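Local atomic coordinates of protein Niban 2 (Homo sapiens, PDB entry 7CTP), a protein that may suppress apoptosis and promote melanoma cell invasion in vitro, and carries a PH domain beside a large helical region. Residues 321-324 against 325-329; 331-334 against 335-339. One frame throughout, in Å; residues are numbered along the deposited sequence.

Interaction 1: 321-324 against 325-329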
ATOM      1  N   LYS A 321     -23.131 -26.558  -1.768  1.00 25.59           N
ATOM      2  CA  LYS A 321     -22.600 -27.730  -1.081  1.00 26.51           C
ATOM      3  C   LYS A 321     -21.635 -27.327   0.028  1.00 33.84           C
ATOM      4  O   LYS A 321     -21.572 -27.978   1.078  1.00 32.37           O
ATOM      5  CB  LYS A 321     -21.899 -28.645  -2.078  1.00 29.23           C
ATOM      6  CG  LYS A 321     -22.800 -29.164  -3.178  1.00 31.92           C
ATOM      7  CD  LYS A 321     -23.892 -30.074  -2.632  1.00 38.09           C
ATOM      8  CE  LYS A 321     -24.639 -30.753  -3.780  1.00 50.23           C
ATOM      9  NZ  LYS A 321     -26.114 -30.741  -3.568  1.00 52.40           N
ATOM     10  N   ILE A 322     -20.859 -26.270  -0.199  1.00 27.88           N
ATOM     11  CA  ILE A 322     -19.961 -25.771   0.840  1.00 25.56           C
ATOM     12  C   ILE A 322     -20.761 -25.177   1.999  1.00 33.25           C
ATOM     13  O   ILE A 322     -20.453 -25.419   3.175  1.00 30.09           O
ATOM     14  CB  ILE A 322     -18.981 -24.752   0.236  1.00 26.43           C
ATOM     15  CG1 ILE A 322     -18.047 -25.449  -0.761  1.00 26.52           C
ATOM     16  CG2 ILE A 322     -18.196 -24.036   1.332  1.00 27.93           C
ATOM     17  CD1 ILE A 322     -17.184 -24.469  -1.557  1.00 28.84           C
ATOM     18  N   ARG A 323     -21.794 -24.389   1.678  1.00 27.74           N
ATOM     19  CA  ARG A 323     -22.682 -23.820   2.692  1.00 33.33           C
ATOM     20  C   ARG A 323     -23.255 -24.904   3.594  1.00 39.07           C
ATOM     21  O   ARG A 323     -23.193 -24.807   4.827  1.00 36.02           O
ATOM     22  CB  ARG A 323     -23.817 -23.048   2.021  1.00 34.20           C
ATOM     23  CG  ARG A 323     -23.543 -21.600   1.749  1.00 41.88           C
ATOM     24  CD  ARG A 323     -24.798 -20.896   1.261  1.00 48.88           C
ATOM     25  NE  ARG A 323     -24.536 -20.087   0.072  1.00 56.79           N
ATOM     26  CZ  ARG A 323     -24.930 -20.406  -1.158  1.00 41.28           C
ATOM     27  NH1 ARG A 323     -25.621 -21.517  -1.375  1.00 48.90           N
ATOM     28  NH2 ARG A 323     -24.640 -19.605  -2.174  1.00 57.60           N
ATOM     29  N   ALA A 324     -23.820 -25.951   2.987  1.00 35.80           N
ATOM     30  CA  ALA A 324     -24.374 -27.061   3.757  1.00 37.86           C
ATOM     31  C   ALA A 324     -23.366 -27.592   4.765  1.00 42.91           C
ATOM     32  O   ALA A 324     -23.734 -27.994   5.874  1.00 37.05           O
ATOM     33  CB  ALA A 324     -24.825 -28.181   2.818  1.00 35.23           C
ATOM     34  N   PHE A 325     -22.083 -27.565   4.405  1.00 33.49           N
ATOM     35  CA  PHE A 325     -21.028 -28.149   5.223  1.00 34.37           C
ATOM     36  C   PHE A 325     -20.581 -27.207   6.341  1.00 36.03           C
ATOM     37  O   PHE A 325     -20.411 -27.634   7.489  1.00 40.12           O
ATOM     38  CB  PHE A 325     -19.858 -28.529   4.313  1.00 34.30           C
ATOM     39  CG  PHE A 325     -18.572 -28.830   5.030  1.00 36.16           C
ATOM     40  CD1 PHE A 325     -18.454 -29.947   5.839  1.00 39.17           C
ATOM     41  CD2 PHE A 325     -17.461 -28.017   4.851  1.00 43.19           C
ATOM     42  CE1 PHE A 325     -17.260 -30.228   6.483  1.00 46.55           C
ATOM     43  CE2 PHE A 325     -16.267 -28.294   5.491  1.00 39.64           C
ATOM     44  CZ  PHE A 325     -16.168 -29.400   6.309  1.00 41.67           C
ATOM     45  N   ILE A 326     -20.408 -25.923   6.041  1.00 26.98           N
ATOM     46  CA  ILE A 326     -19.706 -25.027   6.951  1.00 31.47           C
ATOM     47  C   ILE A 326     -20.583 -23.923   7.536  1.00 33.65           C
ATOM     48  O   ILE A 326     -20.188 -23.322   8.550  1.00 29.16           O
ATOM     49  CB  ILE A 326     -18.467 -24.413   6.266  1.00 28.74           C
ATOM     50  CG1 ILE A 326     -17.467 -23.943   7.323  1.00 33.18           C
ATOM     51  CG2 ILE A 326     -18.878 -23.231   5.406  1.00 26.73           C
ATOM     52  CD1 ILE A 326     -17.113 -25.030   8.321  1.00 35.14           C
ATOM     53  N   LEU A 327     -21.740 -23.626   6.943  1.00 30.18           N
ATOM     54  CA  LEU A 327     -22.518 -22.472   7.391  1.00 33.56           C
ATOM     55  C   LEU A 327     -22.909 -22.533   8.866  1.00 33.57           C
ATOM     56  O   LEU A 327     -22.807 -21.492   9.537  1.00 33.44           O
ATOM     57  CB  LEU A 327     -23.763 -22.300   6.514  1.00 43.47           C
ATOM     58  CG  LEU A 327     -24.472 -20.953   6.622  1.00 47.36           C
ATOM     59  CD1 LEU A 327     -23.489 -19.828   6.376  1.00 40.99           C
ATOM     60  CD2 LEU A 327     -25.629 -20.871   5.643  1.00 52.40           C
ATOM     61  N   PRO A 328     -23.363 -23.667   9.426  1.00 34.43           N
ATOM     62  CA  PRO A 328     -23.690 -23.675  10.865  1.00 34.96           C
ATOM     63  C   PRO A 328     -22.548 -23.205  11.752  1.00 38.47           C
ATOM     64  O   PRO A 328     -22.725 -22.282  12.558  1.00 35.56           O
ATOM     65  CB  PRO A 328     -24.045 -25.144  11.128  1.00 36.53           C
ATOM     66  CG  PRO A 328     -24.573 -25.634   9.831  1.00 41.57           C
ATOM     67  CD  PRO A 328     -23.723 -24.949   8.790  1.00 41.90           C
ATOM     68  N   LYS A 329     -21.371 -23.817  11.607  1.00 33.32           N
ATOM     69  CA  LYS A 329     -20.227 -23.458  12.438  1.00 31.39           C
ATOM     70  C   LYS A 329     -19.761 -22.034  12.162  1.00 34.33           C
ATOM     71  O   LYS A 329     -19.356 -21.322  13.088  1.00 29.88           O
ATOM     72  CB  LYS A 329     -19.092 -24.457  12.222  1.00 36.79           C
ATOM     73  CG  LYS A 329     -19.408 -25.856  12.736  1.00 37.63           C
ATOM     74  CD  LYS A 329     -18.316 -26.844  12.374  1.00 38.70           C
ATOM     75  CE  LYS A 329     -18.590 -28.222  12.966  1.00 38.68           C
ATOM     76  NZ  LYS A 329     -19.795 -28.861  12.371  1.00 59.56           N
TER
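Leu327 N donates to Arg323 O over 2.8 Å, nearly straight with 159° at the hydrogen, in the carbonyl plane and on a lone pair. One residue earlier, Ile326 N reaches Ile322 O at 2.9 Å, approaching almost in line with the C=O bond. The preceding turn is less regular. Phe325 N bonds weakly to Lys321 O at 3.4 Å and to Ile322 O at 3.0 Å, and Ile326 N bonds weakly to Arg323 O at 3.2 Å, the last two being i to i+3 pairs. The helix is kinked where the nitrogens of Pro328 and Lys329 have no bond to the turn before; the proline nitrogen has no hydrogen, and its CD faces the i-4 carbonyl, 4.2 Å from Ala324 O.

Side chains meet each other sparingly. The CG2 methyls of Ile322 and Ile326 approach to 4.2 Å on the buried side, against helices 532-555 and 464-511 respectively. Phe325 has CG anti to the backbone N (chi1 166°), which carries its ring toward helix 464-511 and a cation-pi contact with Arg517. Arg323 sends its guanidinium back to a salt bridge with Glu316, and its side chain also touches Val539 of helix 532-555.

Backbone bonds thus join the turns up to the proline, while the side chains serve mainly neighbours: the two isoleucines inward, a charged pair along the helix.

Interaction 2: 331-334 against 335-339; sequences EVCV and RNHVQ
The C-terminal end of helix 260-337 is formed here, where the last i to i+4 bond shares its acceptor, Val334 O, with an i to i+5 bond from Gln339 N. Val334 O accepts from Val338 N at 3.1 Å, with the donor 38° out of the carbonyl plane, and from Gln339 N at 2.8 Å along a straighter path (165° at the hydrogen). The second bond closes a wider, pi-type turn as the chain leaves the helix, Val338 being the first residue without helical backbone angles. Upstream, the amides of Arg335, Asn336 and His337 continue the regular pattern to Glu331 O, Val332 O and Cys333 O.

On the inner side, Val334 CG1 packs 4.3 Å from Val338 CB; Leu503 and Val544 of neighbouring helices also touch Val334. Arg335, bent at chi3 (39°), folds its guanidinium back over the preceding turn, so that Glu331 O and Val332 CA lie over one face, near its rim. Opposite charges are close but not joined: Glu331 OE1 is 4.9 Å from Arg335 NH2. Val332 and Asn336 run side by side, and Val332 splits its methyls between two polar ends: CG1 lies 3.6 Å from Asn336 ND2, and CG2 3.7 Å from Arg335 NH1.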
ATOM      1  N   GLU A 331     -21.633 -19.435  11.184  1.00 29.84           N
ATOM      2  CA  GLU A 331     -22.565 -18.471  11.756  1.00 25.62           C
ATOM      3  C   GLU A 331     -22.403 -18.380  13.268  1.00 26.66           C
ATOM      4  O   GLU A 331     -22.478 -17.283  13.839  1.00 26.57           O
ATOM      5  CB  GLU A 331     -23.999 -18.834  11.370  1.00 27.40           C
ATOM      6  CG  GLU A 331     -24.381 -18.344   9.971  1.00 30.69           C
ATOM      7  CD  GLU A 331     -25.713 -18.898   9.486  1.00 43.24           C
ATOM      8  OE1 GLU A 331     -26.241 -19.830  10.125  1.00 38.02           O
ATOM      9  OE2 GLU A 331     -26.225 -18.402   8.461  1.00 47.05           O
ATOM     10  N   VAL A 332     -22.146 -19.513  13.926  1.00 27.97           N
ATOM     11  CA  VAL A 332     -21.912 -19.490  15.368  1.00 33.04           C
ATOM     12  C   VAL A 332     -20.658 -18.690  15.682  1.00 31.55           C
ATOM     13  O   VAL A 332     -20.622 -17.910  16.641  1.00 29.14           O
ATOM     14  CB  VAL A 332     -21.820 -20.920  15.932  1.00 35.10           C
ATOM     15  CG1 VAL A 332     -21.278 -20.881  17.370  1.00 33.47           C
ATOM     16  CG2 VAL A 332     -23.178 -21.611  15.893  1.00 37.93           C
ATOM     17  N   CYS A 333     -19.611 -18.855  14.861  1.00 25.10           N
ATOM     18  CA  CYS A 333     -18.348 -18.185  15.152  1.00 21.96           C
ATOM     19  C   CYS A 333     -18.492 -16.679  14.951  1.00 22.47           C
ATOM     20  O   CYS A 333     -17.969 -15.885  15.743  1.00 24.41           O
ATOM     21  CB  CYS A 333     -17.232 -18.787  14.285  1.00 25.13           C
ATOM     22  SG  CYS A 333     -15.552 -18.137  14.611  1.00 33.89           S
ATOM     23  N   VAL A 334     -19.254 -16.265  13.931  1.00 24.68           N
ATOM     24  CA  VAL A 334     -19.515 -14.838  13.745  1.00 24.06           C
ATOM     25  C   VAL A 334     -20.323 -14.283  14.914  1.00 26.98           C
ATOM     26  O   VAL A 334     -20.017 -13.211  15.453  1.00 26.14           O
ATOM     27  CB  VAL A 334     -20.241 -14.588  12.412  1.00 23.06           C
ATOM     28  CG1 VAL A 334     -20.745 -13.159  12.360  1.00 26.81           C
ATOM     29  CG2 VAL A 334     -19.312 -14.873  11.238  1.00 27.95           C
ATOM     30  N   ARG A 335     -21.385 -14.992  15.306  1.00 29.56           N
ATOM     31  CA  ARG A 335     -22.260 -14.476  16.354  1.00 25.61           C
ATOM     32  C   ARG A 335     -21.506 -14.326  17.665  1.00 25.25           C
ATOM     33  O   ARG A 335     -21.660 -13.320  18.369  1.00 29.95           O
ATOM     34  CB  ARG A 335     -23.475 -15.387  16.543  1.00 32.51           C
ATOM     35  CG  ARG A 335     -24.810 -14.662  16.364  1.00 53.81           C
ATOM     36  CD  ARG A 335     -25.904 -15.608  15.875  1.00 41.18           C
ATOM     37  NE  ARG A 335     -25.793 -16.912  16.511  1.00 30.40           N
ATOM     38  CZ  ARG A 335     -26.060 -18.067  15.918  1.00 34.65           C
ATOM     39  NH1 ARG A 335     -25.915 -19.196  16.593  1.00 35.65           N
ATOM     40  NH2 ARG A 335     -26.490 -18.095  14.661  1.00 34.00           N
ATOM     41  N   ASN A 336     -20.661 -15.299  17.991  1.00 24.85           N
ATOM     42  CA  ASN A 336     -20.019 -15.323  19.295  1.00 23.18           C
ATOM     43  C   ASN A 336     -18.720 -14.536  19.345  1.00 33.49           C
ATOM     44  O   ASN A 336     -18.377 -13.997  20.403  1.00 29.18           O
ATOM     45  CB  ASN A 336     -19.740 -16.766  19.717  1.00 24.38           C
ATOM     46  CG  ASN A 336     -21.009 -17.556  19.939  1.00 31.94           C
ATOM     47  OD1 ASN A 336     -22.106 -17.025  19.765  1.00 31.59           O
ATOM     48  ND2 ASN A 336     -20.868 -18.832  20.303  1.00 28.08           N
ATOM     49  N   HIS A 337     -17.999 -14.439  18.228  1.00 27.22           N
ATOM     50  CA  HIS A 337     -16.617 -13.985  18.268  1.00 29.07           C
ATOM     51  C   HIS A 337     -16.290 -12.836  17.326  1.00 30.01           C
ATOM     52  O   HIS A 337     -15.173 -12.310  17.406  1.00 30.10           O
ATOM     53  CB  HIS A 337     -15.673 -15.166  17.974  1.00 25.50           C
ATOM     54  CG  HIS A 337     -15.856 -16.321  18.907  1.00 30.40           C
ATOM     55  ND1 HIS A 337     -15.542 -16.247  20.248  1.00 34.32           N
ATOM     56  CD2 HIS A 337     -16.347 -17.565  18.704  1.00 28.13           C
ATOM     57  CE1 HIS A 337     -15.823 -17.400  20.830  1.00 36.55           C
ATOM     58  NE2 HIS A 337     -16.316 -18.217  19.917  1.00 30.73           N
ATOM     59  N   VAL A 338     -17.209 -12.424  16.453  1.00 27.26           N
ATOM     60  CA  VAL A 338     -16.947 -11.329  15.522  1.00 29.65           C
ATOM     61  C   VAL A 338     -17.965 -10.218  15.725  1.00 27.48           C
ATOM     62  O   VAL A 338     -17.600  -9.066  15.977  1.00 29.40           O
ATOM     63  CB  VAL A 338     -16.981 -11.800  14.055  1.00 28.55           C
ATOM     64  CG1 VAL A 338     -16.604 -10.638  13.135  1.00 29.94           C
ATOM     65  CG2 VAL A 338     -16.062 -12.977  13.839  1.00 26.47           C
ATOM     66  N   GLN A 339     -19.242 -10.562  15.568  1.00 25.69           N
ATOM     67  CA  GLN A 339     -20.319  -9.581  15.685  1.00 28.71           C
ATOM     68  C   GLN A 339     -20.202  -8.675  16.907  1.00 31.60           C
ATOM     69  O   GLN A 339     -20.427  -7.462  16.755  1.00 33.98           O
ATOM     70  CB  GLN A 339     -21.669 -10.315  15.678  1.00 34.79           C
ATOM     71  CG  GLN A 339     -22.875  -9.419  15.450  1.00 41.53           C
ATOM     72  CD  GLN A 339     -23.260  -8.612  16.676  1.00 60.01           C
ATOM     73  OE1 GLN A 339     -23.318  -9.138  17.794  1.00 56.91           O
ATOM     74  NE2 GLN A 339     -23.503  -7.317  16.477  1.00 60.60           N
TER

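Both interactions belong to helix 260-337 and follow one another along it, with centres about 15 Å apart, neighbouring in sequence but with no other touch between them. Interaction 1 holds the proline kink, whereas interaction 2 holds the helix end, before helix 342-378 begins. They lie on the same side of the chain's centre, about 34 and 29 Å from it. Helices 464-511 and 532-555 run beside both sites: Thr543 touches Leu327 in the first and Val334 in the second, while Thr510 in the first and Leu503 in the second lie about two turns apart on helix 464-511. The C-terminal part of this long helix is thus packed against the same two partners within the helical region.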